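Local coordinates for SM80.1 Vicilin (Solanum melongena, PDB 5VF5), which probably serves as a 7S seed storage globulin of the bicupin family and carries a bound copper ion in its second cupin module, at residues Asn359-Ile364 with Glu382-Gln387; Ser16-Ser21 with Thr37-Leu42. All blocks are in the same frame, centred on the assembly; numbering follows the deposited sequence. Where two conformers were deposited one is given.

Contact 1. Residues Asn359-Ile364 with Glu382-Gln387; sequences NIWRNI and EIFQKQ
Glu382-Gln387 meets Asn359-Ile364 through one aromatic pair, Phe384 on Trp361, across a backbone separation of 7.9 Å between Phe384 CA and Trp361 CA. Along the helix end, Ile383 turns to Met375 in the preceding linker, and the next residue makes the contact. Phe384, with CG anti to its carbonyl carbon (chi1 -74°), sends the CE2 corner of its ring over one indole face, 3.5 Å from Trp361 CD2 and 3.6 Å from Trp361 CG. The ring centroid stands 4.7 Å from that of the five-membered ring and the planes meet at 58°, which makes this a tilted edge-to-face pair. Phe384 was modelled in two conformations, and this geometry belongs to one of them. Ile364 CD1 lies against the opposite indole face, and Phe373 also meets the ring, so aromatic and aliphatic groups clasp the indole. These residues belong to the helical extension carried between strands 351-353 and 392-394, which both pair with strand 254-261: helices 366-373 and 377-385 fold back upon the 3-10 turn 360-362, as in the helical arms of other 7S globulins. Within that turn's own segment, Asn359 OD1 accepts from Trp361 N at 2.9 Å in an Asx turn, the donor standing well above the carbonyl plane. From outside, Lys369 NZ of helix 366-373 binds the carbonyl oxygens of Trp361 and Ile364. Beyond Phe384, Lys386 N bonds to Ile383 O at 3.2 Å, and Gln387 then directs its OE1 to the backbone N of Gln389.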
loop_
_atom_site.group_PDB
_atom_site.type_symbol
_atom_site.label_atom_id
_atom_site.label_comp_id
_atom_site.label_asym_id
_atom_site.label_seq_id
_atom_site.Cartn_x
_atom_site.Cartn_y
_atom_site.Cartn_z
ATOM N N ASN A 359 8.380 11.020 23.925
ATOM C CA ASN A 359 9.227 9.914 23.500
ATOM C C ASN A 359 9.357 8.901 24.611
ATOM O O ASN A 359 8.955 9.182 25.737
ATOM C CB ASN A 359 10.575 10.428 23.006
ATOM C CG ASN A 359 11.551 10.708 24.108
ATOM O OD1 ASN A 359 12.376 9.882 24.402
ATOM N ND2 ASN A 359 11.491 11.854 24.679
ATOM N N ILE A 360 9.947 7.736 24.343
ATOM C CA ILE A 360 10.014 6.704 25.352
ATOM C C ILE A 360 10.764 7.109 26.607
ATOM O O ILE A 360 10.447 6.623 27.697
ATOM C CB ILE A 360 10.545 5.386 24.808
ATOM C CG1 ILE A 360 11.964 5.531 24.268
ATOM C CG2 ILE A 360 9.559 4.842 23.770
ATOM C CD1 ILE A 360 12.637 4.221 23.945
ATOM N N TRP A 361 11.749 7.999 26.474
ATOM C CA TRP A 361 12.573 8.380 27.619
ATOM C C TRP A 361 11.794 9.201 28.640
ATOM O O TRP A 361 12.198 9.294 29.815
ATOM C CB TRP A 361 13.848 9.084 27.187
ATOM C CG TRP A 361 14.771 8.172 26.454
ATOM C CD1 TRP A 361 14.875 8.036 25.104
ATOM C CD2 TRP A 361 15.716 7.281 27.013
ATOM N NE1 TRP A 361 15.821 7.126 24.783
ATOM C CE2 TRP A 361 16.356 6.625 25.940
ATOM C CE3 TRP A 361 16.088 6.949 28.314
ATOM C CZ2 TRP A 361 17.338 5.678 26.137
ATOM C CZ3 TRP A 361 17.069 6.006 28.492
ATOM C CH2 TRP A 361 17.657 5.360 27.420
ATOM N N ARG A 362 10.660 9.754 28.228
ATOM C CA ARG A 362 9.742 10.417 29.180
ATOM C C ARG A 362 9.311 9.467 30.290
ATOM O O ARG A 362 8.943 9.918 31.395
ATOM C CB ARG A 362 8.448 10.959 28.498
ATOM C CG ARG A 362 8.642 12.166 27.611
ATOM C CD ARG A 362 9.014 13.436 28.387
ATOM N NE ARG A 362 7.946 13.933 29.259
ATOM C CZ ARG A 362 6.963 14.734 28.868
ATOM N NH1 ARG A 362 6.892 15.148 27.602
ATOM N NH2 ARG A 362 6.051 15.135 29.753
ATOM N N ASN A 363 9.302 8.174 29.971
ATOM C CA ASN A 363 8.819 7.111 30.857
ATOM C C ASN A 363 9.938 6.268 31.439
ATOM O O ASN A 363 9.688 5.138 31.906
ATOM C CB ASN A 363 7.791 6.313 30.105
ATOM C CG ASN A 363 6.569 7.142 29.797
ATOM O OD1 ASN A 363 6.076 7.837 30.685
ATOM N ND2 ASN A 363 6.158 7.191 28.530
ATOM N N ILE A 364 11.152 6.844 31.456
ATOM C CA ILE A 364 12.324 6.209 32.064
ATOM C C ILE A 364 12.820 7.162 33.147
ATOM O O ILE A 364 12.958 8.350 32.896
ATOM C CB ILE A 364 13.400 5.881 31.002
ATOM C CG1 ILE A 364 12.795 4.842 30.039
ATOM C CG2 ILE A 364 14.671 5.377 31.669
ATOM C CD1 ILE A 364 13.669 4.419 28.890
ATOM N N GLU A 382 18.481 17.009 30.681
ATOM C CA GLU A 382 18.600 18.304 30.014
ATOM C C GLU A 382 18.718 18.110 28.493
ATOM O O GLU A 382 17.999 18.778 27.721
ATOM C CB GLU A 382 19.782 19.099 30.571
ATOM C CG GLU A 382 19.977 20.462 29.912
ATOM C CD GLU A 382 21.140 21.271 30.482
ATOM O OE1 GLU A 382 21.421 21.176 31.694
ATOM O OE2 GLU A 382 21.767 22.032 29.709
ATOM N N ILE A 383 19.562 17.175 28.057
ATOM C CA ILE A 383 19.776 16.974 26.641
ATOM C C ILE A 383 18.509 16.464 25.981
ATOM O O ILE A 383 18.097 16.957 24.947
ATOM C CB ILE A 383 20.975 16.036 26.387
ATOM C CG1 ILE A 383 22.271 16.739 26.794
ATOM C CG2 ILE A 383 21.014 15.566 24.937
ATOM C CD1 ILE A 383 23.443 15.798 26.926
ATOM N N PHE A 384 17.838 15.524 26.640
ATOM C CA PHE A 384 16.608 14.942 26.095
ATOM C C PHE A 384 15.362 15.868 26.063
ATOM O O PHE A 384 14.370 15.639 25.353
ATOM C CB PHE A 384 16.284 13.653 26.846
ATOM C CG PHE A 384 17.170 12.500 26.491
ATOM C CD1 PHE A 384 18.277 12.655 25.667
ATOM C CD2 PHE A 384 16.916 11.249 27.016
ATOM C CE1 PHE A 384 19.083 11.584 25.350
ATOM C CE2 PHE A 384 17.727 10.177 26.699
ATOM C CZ PHE A 384 18.811 10.340 25.857
ATOM N N GLN A 385 15.437 16.949 26.828
ATOM C CA GLN A 385 14.383 17.959 26.869
ATOM C C GLN A 385 14.647 19.160 25.963
ATOM O O GLN A 385 13.797 20.025 25.813
ATOM C CB GLN A 385 14.140 18.402 28.315
ATOM C CG GLN A 385 13.186 17.454 29.040
ATOM C CD GLN A 385 13.553 17.236 30.484
ATOM O OE1 GLN A 385 14.053 18.146 31.153
ATOM N NE2 GLN A 385 13.310 16.018 30.978
ATOM N N LYS A 386 15.795 19.194 25.300
ATOM C CA LYS A 386 16.098 20.307 24.404
ATOM C C LYS A 386 15.128 20.404 23.243
ATOM O O LYS A 386 14.850 21.524 22.770
ATOM C CB LYS A 386 17.552 20.294 23.910
ATOM C CG LYS A 386 18.518 20.728 24.990
ATOM C CD LYS A 386 19.957 20.763 24.512
ATOM C CE LYS A 386 20.889 21.292 25.589
ATOM N NZ LYS A 386 20.906 22.780 25.633
ATOM N N GLN A 387 14.658 19.250 22.754
ATOM C CA GLN A 387 13.690 19.220 21.670
ATOM C C GLN A 387 12.297 19.388 22.263
ATOM O O GLN A 387 11.699 18.462 22.811
ATOM C CB GLN A 387 13.798 17.919 20.882
ATOM C CG GLN A 387 12.802 17.806 19.733
ATOM C CD GLN A 387 12.906 18.953 18.759
ATOM O OE1 GLN A 387 12.212 19.937 18.899
ATOM N NE2 GLN A 387 13.808 18.841 17.782
#

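Contact 2. Residues Ser16-Ser21 with Thr37-Leu42; sequences SQRFQS and TQRSQL
Arg18 lays its guanidinium flat on that of Arg39, with the planes only 4° from parallel and CZ of Arg18 3.4 Å from CZ of Arg39. Each CZ sits over the centre of the other group, so the overlap is nearly complete and face to face. The two side chains arrive from opposite directions: Arg39 is extended from CG to NE, whereas Arg18 bends at its third torsion (chi3 58°). The nitrogens lie one over another, Arg18 NH1 3.4 Å from Arg39 NH2 and Arg18 NH2 3.4 Å from Arg39 NE. These are pairs of donors and form no hydrogen bonds.

At the rim of the same group, Gln38 OE1 lies near the guanidinium plane and accepts from Arg18 NH2 at 3.1 Å, a fairly straight bond (161° at the hydrogen) in which the donor approaches nearly along the C=O axis. A water completes the bridge, accepting from Arg18 NE at 2.8 Å and donating to Gln38 OE1 at 2.7 Å. Gln38 OE1 therefore receives two donors, and both fasten Arg18 along its NE and NH2 edge, restricting rotation of the plane on which Arg39 rests.

In the fold, the contact joins the 3-10 turn 16-18, just ahead of edge strand 20-21, to the connection between strands 28-32 and 49-56 of the first cupin barrel. Ser16 N also binds Asp317 OD1, and Leu42 touches Leu284, which places the region beside the second module. Like-charged stacking of this kind is probably tolerated because it lies at the surface, where solvent would screen the charges, while the partial negative charge of the Gln38 oxygen would help stabilise the cation of Arg18.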
loop_
_atom_site.group_PDB
_atom_site.type_symbol
_atom_site.label_atom_id
_atom_site.label_comp_id
_atom_site.label_asym_id
_atom_site.label_seq_id
_atom_site.Cartn_x
_atom_site.Cartn_y
_atom_site.Cartn_z
ATOM N N SER A 16 10.873 1.480 -7.634
ATOM C CA SER A 16 9.673 1.427 -8.442
ATOM C C SER A 16 9.810 0.533 -9.682
ATOM O O SER A 16 8.845 -0.150 -10.078
ATOM C CB SER A 16 9.192 2.813 -8.807
ATOM O OG SER A 16 10.094 3.395 -9.722
ATOM N N GLN A 17 11.001 0.503 -10.265
ATOM C CA GLN A 17 11.235 -0.292 -11.470
ATOM C C GLN A 17 11.087 -1.785 -11.236
ATOM O O GLN A 17 10.972 -2.541 -12.192
ATOM C CB GLN A 17 12.611 0.033 -12.046
ATOM C CG GLN A 17 12.647 1.405 -12.710
ATOM N N ARG A 18 11.127 -2.209 -9.957
ATOM C CA ARG A 18 10.946 -3.628 -9.645
ATOM C C ARG A 18 9.524 -4.104 -9.742
ATOM O O ARG A 18 9.293 -5.308 -9.794
ATOM C CB ARG A 18 11.576 -3.974 -8.305
ATOM C CG ARG A 18 13.097 -3.893 -8.459
ATOM C CD ARG A 18 13.860 -4.277 -7.256
ATOM N NE ARG A 18 13.632 -5.618 -6.738
ATOM C CZ ARG A 18 13.926 -5.955 -5.486
ATOM N NH1 ARG A 18 14.501 -5.057 -4.694
ATOM N NH2 ARG A 18 13.669 -7.182 -5.031
ATOM N N PHE A 19 8.572 -3.185 -9.762
ATOM C CA PHE A 19 7.189 -3.566 -9.993
ATOM C C PHE A 19 7.064 -4.089 -11.440
ATOM O O PHE A 19 7.552 -3.453 -12.357
ATOM C CB PHE A 19 6.176 -2.450 -9.790
ATOM C CG PHE A 19 5.901 -2.069 -8.341
ATOM C CD1 PHE A 19 6.846 -1.394 -7.576
ATOM C CD2 PHE A 19 4.688 -2.333 -7.768
ATOM C CE1 PHE A 19 6.573 -1.056 -6.280
ATOM C CE2 PHE A 19 4.394 -1.937 -6.472
ATOM C CZ PHE A 19 5.329 -1.308 -5.724
ATOM N N GLN A 20 6.421 -5.233 -11.621
ATOM C CA GLN A 20 6.313 -5.884 -12.943
ATOM C C GLN A 20 4.888 -5.789 -13.465
ATOM O O GLN A 20 3.969 -6.227 -12.754
ATOM C CB GLN A 20 6.734 -7.347 -12.810
ATOM C CG GLN A 20 8.203 -7.500 -12.437
ATOM C CD GLN A 20 8.692 -8.932 -12.375
ATOM O OE1 GLN A 20 8.245 -9.739 -11.537
ATOM N NE2 GLN A 20 9.656 -9.249 -13.233
ATOM N N SER A 21 4.691 -5.251 -14.678
ATOM C CA SER A 21 3.350 -5.233 -15.279
ATOM C C SER A 21 2.860 -6.645 -15.519
ATOM O O SER A 21 3.570 -7.472 -16.082
ATOM C CB SER A 21 3.222 -4.523 -16.655
ATOM O OG SER A 21 3.537 -3.206 -16.571
ATOM N N THR A 37 10.380 -12.241 -0.407
ATOM C CA THR A 37 11.487 -13.188 -0.232
ATOM C C THR A 37 12.320 -13.418 -1.483
ATOM O O THR A 37 13.291 -14.197 -1.415
ATOM C CB THR A 37 10.918 -14.517 0.265
ATOM O OG1 THR A 37 9.805 -14.881 -0.569
ATOM C CG2 THR A 37 10.430 -14.379 1.726
ATOM N N GLN A 38 11.988 -12.745 -2.592
ATOM C CA GLN A 38 12.776 -12.896 -3.853
ATOM C C GLN A 38 14.270 -12.772 -3.667
ATOM O O GLN A 38 14.988 -13.605 -4.198
ATOM C CB GLN A 38 12.319 -11.901 -4.938
ATOM C CG GLN A 38 13.053 -12.006 -6.269
ATOM C CD GLN A 38 12.806 -10.795 -7.163
ATOM O OE1 GLN A 38 12.966 -9.617 -6.749
ATOM N NE2 GLN A 38 12.410 -11.074 -8.394
ATOM N N ARG A 39 14.738 -11.778 -2.938
ATOM C CA ARG A 39 16.195 -11.582 -2.736
ATOM C C ARG A 39 16.681 -11.717 -1.311
ATOM O O ARG A 39 17.891 -11.684 -1.083
ATOM C CB ARG A 39 16.644 -10.193 -3.217
ATOM C CG ARG A 39 16.522 -9.946 -4.702
ATOM C CD ARG A 39 16.933 -8.513 -5.003
ATOM N NE ARG A 39 16.676 -8.163 -6.391
ATOM C CZ ARG A 39 16.884 -6.955 -6.923
ATOM N NH1 ARG A 39 16.590 -6.761 -8.200
ATOM N NH2 ARG A 39 17.379 -5.948 -6.190
ATOM N N SER A 40 15.783 -11.895 -0.351
ATOM C CA SER A 40 16.200 -12.023 1.047
ATOM C C SER A 40 15.186 -12.788 1.929
ATOM O O SER A 40 13.971 -12.486 1.998
ATOM C CB SER A 40 16.440 -10.657 1.696
ATOM O OG SER A 40 16.846 -10.827 3.065
ATOM N N GLN A 41 15.723 -13.720 2.694
ATOM C CA GLN A 41 14.945 -14.446 3.671
ATOM C C GLN A 41 14.623 -13.607 4.875
ATOM O O GLN A 41 13.806 -14.050 5.669
ATOM C CB GLN A 41 15.679 -15.727 4.067
ATOM C CG GLN A 41 15.761 -16.732 2.914
ATOM C CD GLN A 41 14.391 -17.184 2.431
ATOM O OE1 GLN A 41 13.671 -17.852 3.157
ATOM N NE2 GLN A 41 14.015 -16.798 1.209
ATOM N N LEU A 42 15.188 -12.382 4.993
ATOM C CA LEU A 42 14.850 -11.504 6.124
ATOM C C LEU A 42 13.389 -11.111 6.083
ATOM O O LEU A 42 12.825 -10.707 7.116
ATOM C CB LEU A 42 15.680 -10.226 6.116
ATOM C CG LEU A 42 17.163 -10.453 6.421
ATOM C CD1 LEU A 42 17.909 -9.197 6.066
ATOM C CD2 LEU A 42 17.370 -10.782 7.889
HETATM O O HOH W 1 13.118 -7.657 -8.646
#

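From the N terminus the chain first meets contact 2, where residues 16-21 and 37-42 close a loop of 15 intervening residues that includes strand 28-32, which pairs with edge strand 20-21 in the first cupin barrel. The chain then runs through the first barrel and most of the second before contact 1, whose segments 359-364 and 382-387 enclose 17 residues, mostly helical. The two loops are in series; neither nests within nor crosses the other. Contact 2 ties the N-terminal lead-in to a loop of the first module, near the second, whereas contact 1 folds the helical extension of the second module on itself. Their centres lie 38 Å apart, with nearest atoms about 22 Å apart.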